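Local coordinates for polysaccharide biosynthesis protein CapD (Bacillus thuringiensis HD-771, PDB 6BWC), which binds NADP and UDP-N-acetylglucosamine and, as a short-chain dehydrogenase family member, probably catalyses an early step in making CMP-pseudaminic acid for flagellin glycosylation, at residues 69-83 and 111-125. The protein carries 2 engineered substitutions. Sequence-based numbering, arbitrary orientation.
Sequences YDRVFSAMENIDYVF and NVIKAAIAQKVKKVV
Tyr69 and Phe73, one helical turn apart, both hold CG anti to the backbone N (chi1 172° and -174°), which lays their rings along helix 111-118 in the Rossmann fold. Here helices 69-75 and 98-118 pack side by side over neighbouring parallel strands 81-84 and 123-129. The Tyr69 ring is a knob among Asn111, Lys114, Ala115 and Ala118; the small alanines let it settle close to the helix. Lys114 is long enough to curl over one ring face, its NZ 3.4 Å from the centroid of the Tyr69 ring in a cation-pi contact. The same ammonium makes a weak, long ion pair with Asp70 of a neighbouring subunit. Gln119 places NE2 over one face of the Phe73 ring, toward its rim, with amide and ring planes 23° apart, and this NE2 donates to Phe73 O at 3.1 Å from above the carbonyl plane, gripping a carbonyl of the last turn of helix 69-75. Deeper in, unbranched Met76 reaches between helix and sheet, its SD 3.8 Å from Ala115 CB and its CE 3.9 Å from Val112 CG1. Beta-branched Val82 suits its strand, and its CG2 meets CG1 of Val121, in the turn before strand 123-129, at 3.8 Å, while Val82 N bonds to Lys123 O and Val125 N to Val82 O. At the strand entrance Lys122 lies alongside Asp80, and its NZ forms a salt bridge with Asp80 OD1 (2.7 Å), approaching from above the carboxylate plane.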
# COMPACT_ATOMS: atom_id res chain seq x y z
N TYR C 69 6.19 -9.03 -0.35
CA TYR C 69 7.02 -9.18 -1.55
C TYR C 69 8.50 -8.86 -1.29
O TYR C 69 9.37 -9.69 -1.52
CB TYR C 69 6.51 -8.35 -2.74
CG TYR C 69 7.51 -8.38 -3.89
CD1 TYR C 69 7.54 -9.45 -4.80
CD2 TYR C 69 8.47 -7.37 -4.02
CE1 TYR C 69 8.50 -9.49 -5.81
CE2 TYR C 69 9.43 -7.40 -5.04
CZ TYR C 69 9.45 -8.46 -5.93
OH TYR C 69 10.42 -8.43 -6.92
N ASP C 70 8.77 -7.63 -0.83
CA ASP C 70 10.12 -7.15 -0.44
C ASP C 70 10.99 -8.12 0.34
O ASP C 70 12.21 -8.08 0.21
CB ASP C 70 9.98 -5.93 0.46
CG ASP C 70 9.63 -4.65 -0.28
OD1 ASP C 70 9.38 -4.70 -1.50
OD2 ASP C 70 9.62 -3.60 0.40
N ARG C 71 10.39 -8.93 1.21
CA ARG C 71 11.13 -9.92 1.99
C ARG C 71 11.33 -11.24 1.24
O ARG C 71 12.34 -11.93 1.39
CB ARG C 71 10.41 -10.18 3.29
CG ARG C 71 11.07 -11.22 4.19
CD ARG C 71 12.56 -10.95 4.41
NE ARG C 71 12.98 -11.47 5.71
CZ ARG C 71 14.24 -11.67 6.09
NH1 ARG C 71 15.26 -11.43 5.27
NH2 ARG C 71 14.47 -12.12 7.32
N VAL C 72 10.34 -11.61 0.45
CA VAL C 72 10.48 -12.70 -0.51
C VAL C 72 11.60 -12.36 -1.48
O VAL C 72 12.40 -13.22 -1.84
CB VAL C 72 9.12 -12.97 -1.21
CG1 VAL C 72 9.27 -13.90 -2.40
CG2 VAL C 72 8.19 -13.61 -0.21
N PHE C 73 11.66 -11.10 -1.88
CA PHE C 73 12.69 -10.58 -2.76
C PHE C 73 14.10 -10.85 -2.26
O PHE C 73 14.91 -11.47 -2.98
CB PHE C 73 12.51 -9.07 -2.95
CG PHE C 73 13.43 -8.50 -3.96
CD1 PHE C 73 13.21 -8.74 -5.31
CD2 PHE C 73 14.54 -7.75 -3.55
CE1 PHE C 73 14.08 -8.23 -6.26
CE2 PHE C 73 15.41 -7.22 -4.49
CZ PHE C 73 15.18 -7.47 -5.85
N SER C 74 14.40 -10.38 -1.05
CA SER C 74 15.76 -10.45 -0.50
C SER C 74 16.18 -11.83 -0.06
O SER C 74 17.36 -12.09 0.02
CB SER C 74 15.92 -9.51 0.69
OG SER C 74 14.89 -9.71 1.65
N ALA C 75 15.22 -12.69 0.26
CA ALA C 75 15.49 -14.10 0.49
C ALA C 75 15.92 -14.79 -0.77
O ALA C 75 16.71 -15.70 -0.69
CB ALA C 75 14.26 -14.80 1.03
N MET C 76 15.38 -14.37 -1.91
CA MET C 76 15.79 -14.93 -3.22
C MET C 76 17.11 -14.41 -3.84
O MET C 76 17.53 -14.88 -4.91
CB MET C 76 14.67 -14.73 -4.26
CG MET C 76 13.48 -15.65 -4.04
SD MET C 76 12.37 -15.57 -5.44
CE MET C 76 10.92 -16.26 -4.65
N GLU C 77 17.75 -13.44 -3.20
CA GLU C 77 18.92 -12.81 -3.78
C GLU C 77 19.97 -13.86 -4.17
O GLU C 77 20.35 -14.72 -3.37
CB GLU C 77 19.48 -11.75 -2.83
CG GLU C 77 20.92 -11.32 -3.08
CD GLU C 77 21.95 -12.16 -2.32
OE1 GLU C 77 23.06 -12.33 -2.88
OE2 GLU C 77 21.70 -12.61 -1.18
N ASN C 78 20.37 -13.78 -5.44
CA ASN C 78 21.41 -14.63 -6.02
C ASN C 78 21.18 -16.15 -5.81
O ASN C 78 22.11 -16.94 -5.83
CB ASN C 78 22.79 -14.12 -5.55
CG ASN C 78 23.96 -15.03 -5.94
OD1 ASN C 78 24.24 -15.24 -7.11
ND2 ASN C 78 24.63 -15.58 -4.94
N ILE C 79 19.90 -16.53 -5.67
CA ILE C 79 19.51 -17.92 -5.47
C ILE C 79 19.16 -18.60 -6.78
O ILE C 79 18.68 -17.96 -7.72
CB ILE C 79 18.43 -18.07 -4.37
CG1 ILE C 79 19.13 -18.64 -3.14
CG2 ILE C 79 17.28 -19.00 -4.75
CD1 ILE C 79 18.39 -18.42 -1.86
N ASP C 80 19.44 -19.90 -6.84
CA ASP C 80 19.31 -20.67 -8.04
C ASP C 80 18.03 -21.48 -8.08
O ASP C 80 17.40 -21.56 -9.13
CB ASP C 80 20.53 -21.56 -8.20
CG ASP C 80 21.81 -20.77 -8.47
OD1 ASP C 80 21.78 -19.78 -9.25
OD2 ASP C 80 22.86 -21.14 -7.90
N TYR C 81 17.60 -22.07 -6.96
CA TYR C 81 16.44 -23.00 -6.96
C TYR C 81 15.48 -22.73 -5.80
O TYR C 81 15.85 -22.86 -4.64
CB TYR C 81 16.93 -24.46 -6.93
CG TYR C 81 17.84 -24.84 -8.08
CD1 TYR C 81 17.32 -25.08 -9.34
CD2 TYR C 81 19.21 -24.94 -7.91
CE1 TYR C 81 18.15 -25.40 -10.40
CE2 TYR C 81 20.05 -25.27 -8.97
CZ TYR C 81 19.51 -25.49 -10.21
OH TYR C 81 20.35 -25.79 -11.26
N VAL C 82 14.25 -22.36 -6.15
CA VAL C 82 13.19 -22.00 -5.19
C VAL C 82 12.16 -23.16 -5.05
O VAL C 82 11.54 -23.56 -6.02
CB VAL C 82 12.47 -20.68 -5.63
CG1 VAL C 82 11.36 -20.29 -4.68
CG2 VAL C 82 13.46 -19.53 -5.72
N PHE C 83 11.99 -23.67 -3.84
CA PHE C 83 10.87 -24.56 -3.53
C PHE C 83 9.78 -23.80 -2.76
O PHE C 83 9.96 -23.50 -1.57
CB PHE C 83 11.33 -25.76 -2.67
CG PHE C 83 12.31 -26.68 -3.34
CD1 PHE C 83 11.86 -27.77 -4.08
CD2 PHE C 83 13.69 -26.51 -3.16
CE1 PHE C 83 12.76 -28.66 -4.66
CE2 PHE C 83 14.60 -27.40 -3.73
CZ PHE C 83 14.13 -28.47 -4.49
N ASN C 111 3.77 -13.15 -5.36
CA ASN C 111 5.00 -12.57 -4.84
C ASN C 111 6.21 -13.47 -5.19
O ASN C 111 7.20 -12.95 -5.69
CB ASN C 111 4.91 -12.28 -3.33
CG ASN C 111 4.00 -11.10 -3.01
OD1 ASN C 111 3.79 -10.20 -3.86
ND2 ASN C 111 3.44 -11.10 -1.77
N VAL C 112 6.11 -14.79 -4.99
CA VAL C 112 7.17 -15.70 -5.39
C VAL C 112 7.52 -15.52 -6.89
O VAL C 112 8.69 -15.27 -7.25
CB VAL C 112 6.79 -17.17 -5.08
CG1 VAL C 112 7.68 -18.18 -5.80
CG2 VAL C 112 6.87 -17.40 -3.59
N ILE C 113 6.51 -15.61 -7.74
CA ILE C 113 6.68 -15.56 -9.19
C ILE C 113 7.40 -14.28 -9.65
O ILE C 113 8.40 -14.31 -10.39
CB ILE C 113 5.31 -15.73 -9.90
CG1 ILE C 113 4.84 -17.19 -9.72
CG2 ILE C 113 5.39 -15.38 -11.39
CD1 ILE C 113 3.37 -17.46 -9.99
N LYS C 114 6.86 -13.15 -9.18
CA LYS C 114 7.38 -11.82 -9.43
C LYS C 114 8.83 -11.65 -8.92
O LYS C 114 9.69 -11.13 -9.62
CB LYS C 114 6.46 -10.84 -8.73
CG LYS C 114 6.66 -9.37 -9.06
CD LYS C 114 5.81 -8.47 -8.14
CE LYS C 114 6.45 -7.07 -7.94
NZ LYS C 114 6.24 -6.51 -6.56
N ALA C 115 9.08 -12.11 -7.70
CA ALA C 115 10.39 -12.04 -7.06
C ALA C 115 11.44 -12.93 -7.73
O ALA C 115 12.64 -12.58 -7.78
CB ALA C 115 10.28 -12.43 -5.60
N ALA C 116 10.99 -14.11 -8.19
CA ALA C 116 11.84 -15.10 -8.82
C ALA C 116 12.31 -14.63 -10.20
O ALA C 116 13.49 -14.82 -10.56
CB ALA C 116 11.10 -16.41 -8.91
N ILE C 117 11.39 -14.02 -10.96
CA ILE C 117 11.75 -13.36 -12.22
C ILE C 117 12.73 -12.23 -11.98
O ILE C 117 13.72 -12.14 -12.67
CB ILE C 117 10.51 -12.84 -12.98
CG1 ILE C 117 9.69 -14.03 -13.50
CG2 ILE C 117 10.90 -11.91 -14.13
CD1 ILE C 117 8.25 -13.70 -13.79
N ALA C 118 12.45 -11.39 -10.98
CA ALA C 118 13.28 -10.21 -10.69
C ALA C 118 14.72 -10.56 -10.29
O ALA C 118 15.63 -9.85 -10.68
CB ALA C 118 12.63 -9.32 -9.63
N GLN C 119 14.91 -11.65 -9.54
CA GLN C 119 16.25 -12.09 -9.10
C GLN C 119 16.95 -13.09 -10.05
O GLN C 119 18.06 -13.59 -9.75
CB GLN C 119 16.19 -12.68 -7.69
CG GLN C 119 15.86 -11.63 -6.64
CD GLN C 119 17.07 -10.84 -6.19
OE1 GLN C 119 18.08 -10.75 -6.90
NE2 GLN C 119 17.00 -10.27 -4.98
N LYS C 120 16.32 -13.36 -11.20
CA LYS C 120 16.88 -14.22 -12.24
C LYS C 120 17.23 -15.61 -11.69
O LYS C 120 18.30 -16.16 -11.95
CB LYS C 120 18.08 -13.55 -12.87
CG LYS C 120 17.80 -12.10 -13.23
CD LYS C 120 18.87 -11.50 -14.12
CE LYS C 120 18.32 -10.32 -14.93
NZ LYS C 120 18.84 -10.33 -16.32
N VAL C 121 16.28 -16.14 -10.91
CA VAL C 121 16.29 -17.51 -10.41
C VAL C 121 16.25 -18.48 -11.61
O VAL C 121 15.71 -18.14 -12.66
CB VAL C 121 15.07 -17.70 -9.47
CG1 VAL C 121 14.70 -19.16 -9.24
CG2 VAL C 121 15.31 -16.99 -8.15
N LYS C 122 16.80 -19.67 -11.45
CA LYS C 122 16.77 -20.67 -12.52
C LYS C 122 15.41 -21.38 -12.64
O LYS C 122 14.82 -21.39 -13.72
CB LYS C 122 17.92 -21.67 -12.37
CG LYS C 122 19.28 -20.99 -12.39
CD LYS C 122 20.38 -21.89 -12.94
CE LYS C 122 21.72 -21.16 -12.98
NZ LYS C 122 22.32 -20.97 -11.62
N LYS C 123 14.93 -21.97 -11.53
CA LYS C 123 13.66 -22.71 -11.51
C LYS C 123 12.92 -22.54 -10.20
O LYS C 123 13.52 -22.30 -9.15
CB LYS C 123 13.88 -24.21 -11.71
CG LYS C 123 14.68 -24.61 -12.93
CD LYS C 123 14.68 -26.13 -13.07
CE LYS C 123 15.37 -26.69 -14.32
NZ LYS C 123 14.93 -28.10 -14.54
N VAL C 124 11.61 -22.73 -10.30
CA VAL C 124 10.69 -22.73 -9.18
C VAL C 124 9.77 -23.93 -9.30
O VAL C 124 9.27 -24.21 -10.39
CB VAL C 124 9.77 -21.51 -9.21
CG1 VAL C 124 8.86 -21.47 -7.99
CG2 VAL C 124 10.61 -20.25 -9.34
N VAL C 125 9.57 -24.63 -8.18
CA VAL C 125 8.60 -25.72 -8.09
C VAL C 125 7.52 -25.32 -7.11
O VAL C 125 7.80 -25.13 -5.94
CB VAL C 125 9.26 -27.02 -7.64
CG1 VAL C 125 8.21 -28.08 -7.32
CG2 VAL C 125 10.22 -27.51 -8.73